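Local coordinates for protein mRNA nuclease HepT (Shewanella oneidensis MR-1, PDB 6M6U) that cleaves mRNA, probably endonucleolytically, as the growth-arresting toxin of a type VII toxin-antitoxin system, and is neutralized mostly through tri-AMPylation by its antitoxin MntA, at residues I9-I12 and K13-K17; A54-I57 and N58-Q62; N80-Q84 and P85-N89; H102-Q105 and E106-L109; E124-I127 and D128-A132. One frame throughout, in Å; residues are numbered along the deposited sequence.

Contact 1 of 5, residues I9-I12 and K13-K17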
loop_
_atom_site.group_PDB
_atom_site.type_symbol
_atom_site.label_atom_id
_atom_site.label_comp_id
_atom_site.label_asym_id
_atom_site.label_seq_id
_atom_site.Cartn_x
_atom_site.Cartn_y
_atom_site.Cartn_z
ATOM N N ILE B 9 20.995 23.155 40.438
ATOM C CA ILE B 9 21.963 23.796 41.329
ATOM C C ILE B 9 22.110 22.986 42.607
ATOM O O ILE B 9 23.221 22.630 43.017
ATOM C CB ILE B 9 21.544 25.244 41.643
ATOM C CG1 ILE B 9 21.629 26.135 40.403
ATOM C CG2 ILE B 9 22.404 25.809 42.769
ATOM C CD1 ILE B 9 22.941 26.054 39.676
ATOM N N ALA B 10 20.980 22.675 43.251
ATOM C CA ALA B 10 21.011 21.912 44.496
ATOM C C ALA B 10 21.725 20.577 44.316
ATOM O O ALA B 10 22.464 20.134 45.203
ATOM C CB ALA B 10 19.588 21.693 45.010
ATOM N N THR B 11 21.527 19.928 43.165
ATOM C CA THR B 11 22.159 18.633 42.927
ATOM C C THR B 11 23.671 18.767 42.788
ATOM O O THR B 11 24.421 17.949 43.334
ATOM C CB THR B 11 21.551 17.978 41.687
ATOM O OG1 THR B 11 20.222 17.547 41.996
ATOM C CG2 THR B 11 22.380 16.781 41.235
ATOM N N ILE B 12 24.139 19.788 42.064
ATOM C CA ILE B 12 25.577 20.018 41.940
ATOM C C ILE B 12 26.203 20.211 43.316
ATOM O O ILE B 12 27.257 19.643 43.625
ATOM C CB ILE B 12 25.855 21.221 41.022
ATOM C CG1 ILE B 12 25.401 20.916 39.596
ATOM C CG2 ILE B 12 27.339 21.581 41.050
ATOM C CD1 ILE B 12 25.327 22.127 38.698
ATOM N N LYS B 13 25.550 21.005 44.169
ATOM C CA LYS B 13 26.066 21.231 45.516
ATOM C C LYS B 13 26.099 19.938 46.320
ATOM O O LYS B 13 27.131 19.586 46.904
ATOM C CB LYS B 13 25.230 22.291 46.231
ATOM C CG LYS B 13 25.511 23.702 45.758
ATOM C CD LYS B 13 24.499 24.688 46.304
ATOM C CE LYS B 13 24.854 26.105 45.891
ATOM N NZ LYS B 13 23.740 27.057 46.151
ATOM N N ARG B 14 24.974 19.213 46.362
ATOM C CA ARG B 14 24.934 17.943 47.084
ATOM C C ARG B 14 26.035 17.003 46.621
ATOM O O ARG B 14 26.651 16.307 47.434
ATOM C CB ARG B 14 23.575 17.263 46.910
ATOM C CG ARG B 14 22.512 17.683 47.903
ATOM C CD ARG B 14 21.434 16.613 48.022
ATOM N NE ARG B 14 21.128 15.988 46.736
ATOM C CZ ARG B 14 20.422 16.566 45.767
ATOM N NH1 ARG B 14 19.947 17.795 45.928
ATOM N NH2 ARG B 14 20.197 15.918 44.631
ATOM N N CYS B 15 26.308 16.978 45.316
ATOM C CA CYS B 15 27.262 16.010 44.793
ATOM C C CYS B 15 28.711 16.451 44.975
ATOM O O CYS B 15 29.594 15.595 45.100
ATOM C CB CYS B 15 26.971 15.735 43.320
ATOM S SG CYS B 15 25.361 14.982 43.074
ATOM N N ILE B 16 28.986 17.760 44.990
ATOM C CA ILE B 16 30.344 18.225 45.284
ATOM C C ILE B 16 30.706 17.909 46.729
ATOM O O ILE B 16 31.824 17.462 47.026
ATOM C CB ILE B 16 30.491 19.729 44.994
ATOM C CG1 ILE B 16 30.434 20.001 43.491
ATOM C CG2 ILE B 16 31.806 20.258 45.556
ATOM C CD1 ILE B 16 30.669 21.450 43.141
ATOM N N LYS B 17 29.762 18.133 47.653
ATOM C CA LYS B 17 29.995 17.741 49.042
ATOM C C LYS B 17 30.178 16.234 49.163
ATOM O O LYS B 17 31.027 15.768 49.931
ATOM C CB LYS B 17 28.853 18.217 49.939
ATOM C CG LYS B 17 28.709 19.729 50.017
ATOM C CD LYS B 17 28.213 20.173 51.394
ATOM C CE LYS B 17 26.761 19.785 51.632
ATOM N NZ LYS B 17 25.818 20.530 50.743
#

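Contact 2 of 5, residues A54-I57 and N58-Q62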
loop_
_atom_site.group_PDB
_atom_site.type_symbol
_atom_site.label_atom_id
_atom_site.label_comp_id
_atom_site.label_asym_id
_atom_site.label_seq_id
_atom_site.Cartn_x
_atom_site.Cartn_y
_atom_site.Cartn_z
ATOM N N ALA B 54 22.437 23.717 30.884
ATOM C CA ALA B 54 22.804 24.239 29.574
ATOM C C ALA B 54 21.731 23.927 28.538
ATOM O O ALA B 54 21.264 24.824 27.825
ATOM C CB ALA B 54 24.152 23.660 29.148
ATOM N N ASN B 55 21.332 22.651 28.441
ATOM C CA ASN B 55 20.287 22.250 27.501
ATOM C C ASN B 55 19.008 23.045 27.726
ATOM O O ASN B 55 18.307 23.396 26.769
ATOM C CB ASN B 55 19.996 20.754 27.641
ATOM C CG ASN B 55 21.153 19.884 27.196
ATOM O OD1 ASN B 55 21.998 20.308 26.405
ATOM N ND2 ASN B 55 21.195 18.651 27.701
ATOM N N HIS B 56 18.685 23.326 28.989
ATOM C CA HIS B 56 17.470 24.066 29.311
ATOM C C HIS B 56 17.533 25.489 28.769
ATOM O O HIS B 56 16.602 25.952 28.098
ATOM C CB HIS B 56 17.263 24.061 30.827
ATOM C CG HIS B 56 16.153 24.947 31.299
ATOM N ND1 HIS B 56 14.829 24.563 31.269
ATOM C CD2 HIS B 56 16.171 26.188 31.842
ATOM C CE1 HIS B 56 14.080 25.533 31.761
ATOM N NE2 HIS B 56 14.870 26.530 32.118
ATOM N N ILE B 57 18.639 26.190 29.039
ATOM C CA ILE B 57 18.752 27.597 28.667
ATOM C C ILE B 57 18.793 27.760 27.151
ATOM O O ILE B 57 18.156 28.663 26.595
ATOM C CB ILE B 57 19.986 28.222 29.345
ATOM C CG1 ILE B 57 19.778 28.285 30.860
ATOM C CG2 ILE B 57 20.263 29.609 28.789
ATOM C CD1 ILE B 57 21.037 28.555 31.633
ATOM N N ASN B 58 19.531 26.887 26.457
ATOM C CA ASN B 58 19.587 26.963 24.998
ATOM C C ASN B 58 18.205 26.796 24.377
ATOM O O ASN B 58 17.901 27.411 23.348
ATOM C CB ASN B 58 20.548 25.908 24.448
ATOM C CG ASN B 58 22.004 26.247 24.721
ATOM O OD1 ASN B 58 22.421 27.402 24.594
ATOM N ND2 ASN B 58 22.786 25.242 25.104
ATOM N N ARG B 59 17.354 25.963 24.981
ATOM C CA ARG B 59 16.000 25.804 24.460
ATOM C C ARG B 59 15.096 26.945 24.909
ATOM O O ARG B 59 14.333 27.486 24.100
ATOM C CB ARG B 59 15.415 24.458 24.894
ATOM C CG ARG B 59 14.021 24.175 24.338
ATOM C CD ARG B 59 13.517 22.829 24.836
ATOM N NE ARG B 59 12.206 22.467 24.302
ATOM C CZ ARG B 59 11.050 22.736 24.903
ATOM N NH1 ARG B 59 11.030 23.384 26.059
ATOM N NH2 ARG B 59 9.910 22.360 24.341
ATOM N N GLN B 60 15.174 27.325 26.189
ATOM C CA GLN B 60 14.351 28.420 26.697
ATOM C C GLN B 60 14.611 29.722 25.954
ATOM O O GLN B 60 13.691 30.529 25.781
ATOM C CB GLN B 60 14.596 28.616 28.192
ATOM C CG GLN B 60 13.789 27.686 29.066
ATOM C CD GLN B 60 12.313 28.017 29.040
ATOM O OE1 GLN B 60 11.923 29.171 29.214
ATOM N NE2 GLN B 60 11.481 27.005 28.813
ATOM N N GLN B 61 15.844 29.946 25.503
ATOM C CA GLN B 61 16.210 31.184 24.831
ATOM C C GLN B 61 16.532 30.986 23.356
ATOM O O GLN B 61 17.089 31.892 22.728
ATOM C CB GLN B 61 17.389 31.835 25.553
ATOM C CG GLN B 61 17.168 31.947 27.046
ATOM C CD GLN B 61 17.872 33.140 27.644
ATOM O OE1 GLN B 61 18.949 33.014 28.226
ATOM N NE2 GLN B 61 17.264 34.313 27.507
ATOM N N GLN B 62 16.201 29.820 22.796
ATOM C CA GLN B 62 16.323 29.555 21.361
ATOM C C GLN B 62 17.701 29.934 20.827
ATOM O O GLN B 62 17.834 30.519 19.749
ATOM C CB GLN B 62 15.221 30.271 20.583
ATOM C CG GLN B 62 13.843 29.682 20.816
ATOM C CD GLN B 62 12.736 30.556 20.265
ATOM O OE1 GLN B 62 12.451 31.628 20.802
ATOM N NE2 GLN B 62 12.104 30.103 19.185
#

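Contact 3 of 5, residues N80-Q84 and P85-N89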
loop_
_atom_site.group_PDB
_atom_site.type_symbol
_atom_site.label_atom_id
_atom_site.label_comp_id
_atom_site.label_asym_id
_atom_site.label_seq_id
_atom_site.Cartn_x
_atom_site.Cartn_y
_atom_site.Cartn_z
ATOM N N ASN B 80 27.715 34.569 25.214
ATOM C CA ASN B 80 28.341 35.307 26.315
ATOM C C ASN B 80 27.564 35.179 27.619
ATOM O O ASN B 80 27.506 36.124 28.412
ATOM C CB ASN B 80 28.540 36.784 25.960
ATOM C CG ASN B 80 29.745 37.003 25.075
ATOM O OD1 ASN B 80 29.617 37.164 23.863
ATOM N ND2 ASN B 80 30.929 36.993 25.676
ATOM N N LEU B 81 26.959 34.018 27.854
ATOM C CA LEU B 81 26.347 33.745 29.146
ATOM C C LEU B 81 27.292 33.012 30.086
ATOM O O LEU B 81 27.118 33.094 31.306
ATOM C CB LEU B 81 25.046 32.956 28.960
ATOM C CG LEU B 81 24.166 33.473 27.809
ATOM C CD1 LEU B 81 22.874 32.668 27.697
ATOM C CD2 LEU B 81 23.857 34.973 27.952
ATOM N N ILE B 82 28.292 32.318 29.549
ATOM C CA ILE B 82 29.448 31.872 30.314
ATOM C C ILE B 82 30.693 32.295 29.553
ATOM O O ILE B 82 30.667 32.471 28.329
ATOM C CB ILE B 82 29.468 30.346 30.572
ATOM C CG1 ILE B 82 29.458 29.569 29.251
ATOM C CG2 ILE B 82 28.308 29.940 31.464
ATOM C CD1 ILE B 82 29.588 28.064 29.433
ATOM N N THR B 83 31.787 32.469 30.285
ATOM C CA THR B 83 33.043 32.848 29.661
ATOM C C THR B 83 33.575 31.700 28.813
ATOM O O THR B 83 33.274 30.528 29.054
ATOM C CB THR B 83 34.070 33.233 30.723
ATOM O OG1 THR B 83 34.492 32.059 31.424
ATOM C CG2 THR B 83 33.461 34.212 31.715
ATOM N N GLN B 84 34.357 32.050 27.793
ATOM C CA GLN B 84 35.047 31.023 27.018
ATOM C C GLN B 84 35.954 30.147 27.875
ATOM O O GLN B 84 35.990 28.928 27.634
ATOM C CB GLN B 84 35.835 31.673 25.872
ATOM C CG GLN B 84 36.469 30.674 24.920
ATOM C CD GLN B 84 35.448 30.018 24.014
ATOM O OE1 GLN B 84 34.345 30.533 23.831
ATOM N NE2 GLN B 84 35.808 28.869 23.449
ATOM N N PRO B 85 36.701 30.669 28.859
ATOM C CA PRO B 85 37.468 29.758 29.731
ATOM C C PRO B 85 36.600 28.778 30.506
ATOM O O PRO B 85 36.910 27.579 30.541
ATOM C CB PRO B 85 38.232 30.722 30.660
ATOM C CG PRO B 85 37.591 32.063 30.474
ATOM C CD PRO B 85 37.094 32.074 29.074
ATOM N N LEU B 86 35.519 29.248 31.137
ATOM C CA LEU B 86 34.669 28.341 31.904
ATOM C C LEU B 86 33.999 27.317 30.996
ATOM O O LEU B 86 33.845 26.149 31.376
ATOM C CB LEU B 86 33.623 29.129 32.693
ATOM C CG LEU B 86 32.634 28.288 33.507
ATOM C CD1 LEU B 86 33.364 27.414 34.522
ATOM C CD2 LEU B 86 31.607 29.167 34.199
ATOM N N SER B 87 33.600 27.736 29.792
ATOM C CA SER B 87 33.058 26.799 28.814
ATOM C C SER B 87 34.044 25.673 28.531
ATOM O O SER B 87 33.670 24.494 28.504
ATOM C CB SER B 87 32.703 27.539 27.523
ATOM O OG SER B 87 32.472 26.630 26.457
ATOM N N ASP B 88 35.316 26.019 28.325
ATOM C CA ASP B 88 36.312 25.014 27.968
ATOM C C ASP B 88 36.593 24.065 29.126
ATOM O O ASP B 88 36.819 22.868 28.910
ATOM C CB ASP B 88 37.597 25.698 27.504
ATOM C CG ASP B 88 37.474 26.278 26.109
ATOM O OD1 ASP B 88 36.332 26.418 25.615
ATOM O OD2 ASP B 88 38.519 26.597 25.503
ATOM N N ASN B 89 36.575 24.573 30.359
ATOM C CA ASN B 89 36.822 23.715 31.515
ATOM C C ASN B 89 35.682 22.728 31.718
ATOM O O ASN B 89 35.913 21.537 31.960
ATOM C CB ASN B 89 37.034 24.562 32.771
ATOM C CG ASN B 89 38.435 25.138 32.856
ATOM O OD1 ASN B 89 39.361 24.655 32.198
ATOM N ND2 ASN B 89 38.599 26.168 33.678
#

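Contact 4 of 5, residues H102-Q105 and E106-L109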
loop_
_atom_site.group_PDB
_atom_site.type_symbol
_atom_site.label_atom_id
_atom_site.label_comp_id
_atom_site.label_asym_id
_atom_site.label_seq_id
_atom_site.Cartn_x
_atom_site.Cartn_y
_atom_site.Cartn_z
ATOM N N HIS B 102 33.341 5.259 31.237
ATOM C CA HIS B 102 33.258 4.279 30.157
ATOM C C HIS B 102 34.563 3.551 29.871
ATOM O O HIS B 102 34.533 2.488 29.239
ATOM C CB HIS B 102 32.785 4.951 28.867
ATOM C CG HIS B 102 31.450 5.611 28.990
ATOM N ND1 HIS B 102 31.279 6.976 28.903
ATOM C CD2 HIS B 102 30.222 5.092 29.215
ATOM C CE1 HIS B 102 30.000 7.268 29.059
ATOM N NE2 HIS B 102 29.337 6.143 29.252
ATOM N N ASP B 103 35.702 4.088 30.304
ATOM C CA ASP B 103 36.997 3.507 29.979
ATOM C C ASP B 103 37.943 3.676 31.172
ATOM O O ASP B 103 38.987 4.320 31.093
ATOM C CB ASP B 103 37.553 4.149 28.709
ATOM C CG ASP B 103 38.645 3.319 28.065
ATOM O OD1 ASP B 103 38.616 2.077 28.208
ATOM O OD2 ASP B 103 39.526 3.913 27.407
ATOM N N TYR B 104 37.567 3.076 32.307
ATOM C CA TYR B 104 38.332 3.270 33.535
ATOM C C TYR B 104 39.759 2.756 33.406
ATOM O O TYR B 104 40.679 3.335 33.994
ATOM C CB TYR B 104 37.632 2.586 34.710
ATOM C CG TYR B 104 38.455 2.568 35.981
ATOM C CD1 TYR B 104 38.526 3.688 36.804
ATOM C CD2 TYR B 104 39.161 1.431 36.362
ATOM C CE1 TYR B 104 39.280 3.677 37.970
ATOM C CE2 TYR B 104 39.917 1.412 37.525
ATOM C CZ TYR B 104 39.971 2.537 38.325
ATOM O OH TYR B 104 40.720 2.522 39.480
ATOM N N GLN B 105 39.963 1.682 32.642
ATOM C CA GLN B 105 41.300 1.111 32.521
ATOM C C GLN B 105 42.282 2.097 31.902
ATOM O O GLN B 105 43.490 2.002 32.146
ATOM C CB GLN B 105 41.246 -0.180 31.704
ATOM C CG GLN B 105 40.553 -1.334 32.415
ATOM C CD GLN B 105 41.418 -1.963 33.495
ATOM O OE1 GLN B 105 42.449 -2.573 33.204
ATOM N NE2 GLN B 105 41.002 -1.816 34.748
ATOM N N GLU B 106 41.791 3.046 31.107
ATOM C CA GLU B 106 42.633 4.099 30.553
ATOM C C GLU B 106 42.600 5.380 31.375
ATOM O O GLU B 106 43.298 6.339 31.030
ATOM C CB GLU B 106 42.224 4.407 29.110
ATOM C CG GLU B 106 42.632 3.338 28.115
ATOM C CD GLU B 106 44.002 2.764 28.417
ATOM O OE1 GLU B 106 44.089 1.545 28.681
ATOM O OE2 GLU B 106 44.989 3.531 28.400
ATOM N N LEU B 107 41.812 5.422 32.444
ATOM C CA LEU B 107 41.742 6.618 33.267
ATOM C C LEU B 107 43.065 6.850 33.977
ATOM O O LEU B 107 43.660 5.925 34.542
ATOM C CB LEU B 107 40.616 6.501 34.293
ATOM C CG LEU B 107 40.420 7.710 35.212
ATOM C CD1 LEU B 107 40.102 8.952 34.398
ATOM C CD2 LEU B 107 39.328 7.438 36.237
ATOM N N ASN B 108 43.536 8.091 33.933
ATOM C CA ASN B 108 44.678 8.507 34.735
ATOM C C ASN B 108 44.135 9.062 36.044
ATOM O O ASN B 108 43.593 10.172 36.083
ATOM C CB ASN B 108 45.531 9.538 34.003
ATOM C CG ASN B 108 46.871 9.756 34.675
ATOM O OD1 ASN B 108 47.016 10.632 35.529
ATOM N ND2 ASN B 108 47.856 8.943 34.308
ATOM N N LEU B 109 44.283 8.283 37.117
ATOM C CA LEU B 109 43.658 8.626 38.387
ATOM C C LEU B 109 44.168 9.944 38.955
ATOM O O LEU B 109 43.512 10.523 39.827
ATOM C CB LEU B 109 43.886 7.495 39.388
ATOM C CG LEU B 109 42.713 7.138 40.295
ATOM C CD1 LEU B 109 41.415 7.068 39.499
ATOM C CD2 LEU B 109 42.998 5.817 40.975
#

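Contact 5 of 5, residues E124-I127 and D128-A132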
loop_
_atom_site.group_PDB
_atom_site.type_symbol
_atom_site.label_atom_id
_atom_site.label_comp_id
_atom_site.label_asym_id
_atom_site.label_seq_id
_atom_site.Cartn_x
_atom_site.Cartn_y
_atom_site.Cartn_z
ATOM N N GLU B 124 31.051 25.355 40.763
ATOM C CA GLU B 124 30.527 26.432 41.599
ATOM C C GLU B 124 30.540 27.762 40.857
ATOM O O GLU B 124 29.620 28.574 41.012
ATOM C CB GLU B 124 31.331 26.519 42.896
ATOM C CG GLU B 124 31.575 25.162 43.533
ATOM C CD GLU B 124 31.447 25.184 45.040
ATOM O OE1 GLU B 124 32.461 25.438 45.721
ATOM O OE2 GLU B 124 30.325 24.953 45.540
ATOM N N GLN B 125 31.570 27.995 40.042
ATOM C CA GLN B 125 31.601 29.185 39.197
ATOM C C GLN B 125 30.455 29.171 38.188
ATOM O O GLN B 125 29.831 30.207 37.929
ATOM C CB GLN B 125 32.953 29.271 38.487
ATOM C CG GLN B 125 33.202 30.554 37.716
ATOM C CD GLN B 125 34.560 30.561 37.035
ATOM O OE1 GLN B 125 35.470 29.829 37.431
ATOM N NE2 GLN B 125 34.700 31.382 36.000
ATOM N N PHE B 126 30.162 28.002 37.615
ATOM C CA PHE B 126 29.030 27.873 36.701
ATOM C C PHE B 126 27.709 28.132 37.418
ATOM O O PHE B 126 26.805 28.763 36.860
ATOM C CB PHE B 126 29.049 26.481 36.066
ATOM C CG PHE B 126 27.886 26.201 35.164
ATOM C CD1 PHE B 126 27.808 26.782 33.910
ATOM C CD2 PHE B 126 26.884 25.329 35.556
ATOM C CE1 PHE B 126 26.741 26.510 33.070
ATOM C CE2 PHE B 126 25.814 25.055 34.720
ATOM C CZ PHE B 126 25.745 25.647 33.476
ATOM N N ILE B 127 27.582 27.652 38.658
ATOM C CA ILE B 127 26.376 27.906 39.444
ATOM C C ILE B 127 26.177 29.402 39.647
ATOM O O ILE B 127 25.072 29.931 39.470
ATOM C CB ILE B 127 26.454 27.169 40.794
ATOM C CG1 ILE B 127 26.318 25.660 40.604
ATOM C CG2 ILE B 127 25.406 27.702 41.765
ATOM C CD1 ILE B 127 26.366 24.895 41.904
ATOM N N ASP B 128 27.249 30.106 40.022
ATOM C CA ASP B 128 27.128 31.516 40.379
ATOM C C ASP B 128 26.782 32.375 39.168
ATOM O O ASP B 128 25.937 33.272 39.263
ATOM C CB ASP B 128 28.419 32.000 41.039
ATOM C CG ASP B 128 28.681 31.320 42.371
ATOM O OD1 ASP B 128 29.860 31.231 42.782
ATOM O OD2 ASP B 128 27.705 30.869 43.009
ATOM N N VAL B 129 27.420 32.119 38.024
ATOM C CA VAL B 129 27.108 32.877 36.815
ATOM C C VAL B 129 25.665 32.627 36.390
ATOM O O VAL B 129 24.929 33.558 36.045
ATOM C CB VAL B 129 28.093 32.524 35.687
ATOM C CG1 VAL B 129 27.552 32.985 34.359
ATOM C CG2 VAL B 129 29.452 33.158 35.948
ATOM N N ILE B 130 25.241 31.361 36.416
ATOM C CA ILE B 130 23.901 31.007 35.953
ATOM C C ILE B 130 22.843 31.711 36.789
ATOM O O ILE B 130 21.915 32.329 36.254
ATOM C CB ILE B 130 23.709 29.479 35.970
ATOM C CG1 ILE B 130 24.479 28.834 34.817
ATOM C CG2 ILE B 130 22.231 29.122 35.906
ATOM C CD1 ILE B 130 24.251 29.499 33.478
ATOM N N LYS B 131 22.965 31.639 38.116
ATOM C CA LYS B 131 21.929 32.239 38.947
ATOM C C LYS B 131 22.033 33.760 38.968
ATOM O O LYS B 131 21.033 34.442 39.215
ATOM C CB LYS B 131 21.975 31.668 40.363
ATOM C CG LYS B 131 20.586 31.522 40.979
ATOM C CD LYS B 131 19.541 31.240 39.891
ATOM C CE LYS B 131 18.245 30.686 40.459
ATOM N NZ LYS B 131 17.169 30.657 39.427
ATOM N N ALA B 132 23.216 34.313 38.698
ATOM C CA ALA B 132 23.354 35.755 38.480
ATOM C C ALA B 132 22.923 36.069 37.045
ATOM O O ALA B 132 23.719 36.424 36.174
ATOM C CB ALA B 132 24.778 36.213 38.757
#

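Contact 1 of 5, residues I9-I12 and K13-K17
Four successive i to i+4 bonds link two consecutive turns of helix 3-23: K13 N to I9 O, R14 N to A10 O, C15 N to T11 O and I16 N to I12 O. The bond from R14 N to A10 O is 2.9 Å long and nearly straight, with 173° at the hydrogen. On the inner side I12 and I16 run next to each other in the same direction, I12 CG2 meeting I16 CD1 at 3.9 Å. They belong to the apolar stripe of the helix, which packs in the all-helical HEPN bundle against helix 120-131 at F123 and I127 and against helix 33-60 at A49 and C50. On the outer side the chain of R14 bends at chi3 (-38°) and folds back over T11, whose CA sits over one face of the guanidinium. R14 NH2 is hydrogen-bonded to Y104 OH of the second subunit and only weakly to T11 OG1, at 3.1 Å with 134° at the hydrogen. K13 stays extended, its NZ 3.8 Å from the methyl I9 CG2.

Contact 2 of 5, residues A54-I57 and N58-Q62
This is a local contact within the last turns of helix 33-60, where the helix stops and the chain turns toward helix 69-78. Backbone bonds hold it: N58 N to A54 O is almost straight at 3.0 Å, and Q61 N to I57 O closes the last turn. Q62, with positive phi, is the C-prime residue of a Schellman motif closed by L63 N on N58 O. Q60 CG lies over one face of the H56 ring, 3.6 Å from its centroid and 24° off the normal, a CH-pi contact. H56 holds its CG anti to the backbone N (chi1 172°), which swings the imidazole along the helix to Q60; the Q60 chain bends at chi2, and its amide plane stays only 16° from that of the ring. Beside this pair, I57 CG2 meets Q61 OE1 at 3.7 Å. N58 ND2 is satisfied by S72 O of helix 69-78. N55 OD1 is bonded to S72 OG and also accepts from Q112 NE2 of the antitoxin MntA chain. The extended R59 reaches a salt bridge with D100 of that chain, so the polar groups of this helix end are divided between the toxin's own helix 69-78 and the antitoxin.

Contact 3 of 5, residues N80-Q84 and P85-N89
A helix N-cap opens helix 84-102: T83 OG1 accepts from L86 N at 3.0 Å, with 164° at the hydrogen. T83 carries OG1 between its backbone N and carbonyl carbon (chi1 71°), which turns the oxygen onto the first turn rather than away from it. The same oxygen lies 3.2 Å from P85 CG, the T83 side chain crossing the proline ring at about a right angle. P85, which has no N-H to offer, occupies the first turn, where none is needed for the helix's own bonds. These begin with S87 N to T83 O at 2.9 Å and D88 N to Q84 O at 3.1 Å. The preceding helix 69-78 ends in a Schellman motif with N80 as its C-prime residue, so one helix stops and the next is capped within a few residues. Just before the cap, I82 points inward, its CD1 against S87 CB at 3.7 Å. I82 also packs on L76 of helix 69-78 and F126 of helix 120-131. On the outer side the Q84 chain bends back at chi2 toward D88, with Q84 NE2 3.3 Å from D88 OD1 and the amide and carboxylate planes 82° apart.

Contact 4 of 5, residues H102-Q105 and E106-L109
Y104 and L107 meet obliquely, Y104 CD1 lying 3.9 Å from the methyl L107 CD2, while Y104 CE1 comes within 4.3 Å of L109 CD1. Two short-range backbone bonds bring these side chains together: L107 N to Y104 O at 2.8 Å and E106 N to D103 O at 3.1 Å. Both are i to i+3 bonds of a 3-10 turn that follows helix 84-102, and both donors stand well above the carbonyl plane, 67° out of it for L107 N. A chi1 of 172° at the tyrosine lays the ring along the turn, within reach of L107. D103 and E106 extend next to each other, D103 OD2 touching E106 CB and CG at 3.2 Å each, while the two carboxylates, probably both charged, stay apart, D103 OD2 to E106 OE1 being 5.3 Å. The turn carries the end of the RX(4)HXY motif of HEPN ribonucleases. H102 is probably an active-site residue, as in related HEPN ribonucleases, and Y104 is the tyrosine that MntA tri-AMPylates, unmodified in this structure. Y104 OH is hydrogen-bonded to Q36, and H102 NE2 makes a weak bond to E48 of the second subunit. Further out, L107 packs on I40 of helix 33-60 and on L96, I99 and A100 of helix 84-102, and Y104 rests on F33, which seats the turn against both helices.

Contact 5 of 5, residues E124-I127 and D128-A132
The last turns of helix 120-131 are held by four i to i+4 backbone bonds, D128 N to E124 O at 3.0 Å, V129 N to Q125 O at 3.1 Å, I130 N to F126 O at 3.1 Å and K131 N to I127 O at 3.0 Å, and A132 N, just beyond the helix end, still bonds D128 O. Among the side chains F126 and I130 carry the contact. I130 CG1 lies over one face of the phenyl ring, 3.8 Å from its centroid and 16° off the normal, a CH-pi contact displaced slightly toward the rim near CE1 and CZ. With chi1 at 177° the F126 ring extends along the helix toward I130, and I130 bends at chi2 (-48°), leaving its CD1 3.9 Å from F126 CE1. This pair faces the interior of the helical bundle. F126 also touches C50 and I53 of helix 33-60 and L90 of helix 84-102, and I130 touches I53 and I57, so the terminal helix is wedged between its neighbours by apolar contacts. A second inward residue, I127, faces helix 3-23 instead, packing on I9 and I12. On the outer surface the D128 carboxylate lies beside the preceding turn, and K131 makes a long, weak ion pair with E133.

Contacts 1, 2, 3 and 5 form a connected packing network in which contact 5 is the hub. It meets contact 1 through I9 CD1 and I127 CG1 at 3.5 Å, contact 2 through I57 CD1 and I130 CD1 at 3.8 Å, and contact 3 through L86 CD2 and F126 CA at 3.8 Å. Contacts 2 and 3 also touch, I57 CG2 lying 4.2 Å from L81 CD1. Contact 4 stands apart, its centre about 29 Å from that of contact 5. It holds H102, a probable active-site residue, and its L107 side chain is about 9 Å from that of R97, another. R14 of contact 1 bonds Y104 of the second subunit, the counterpart of the tyrosine in contact 4.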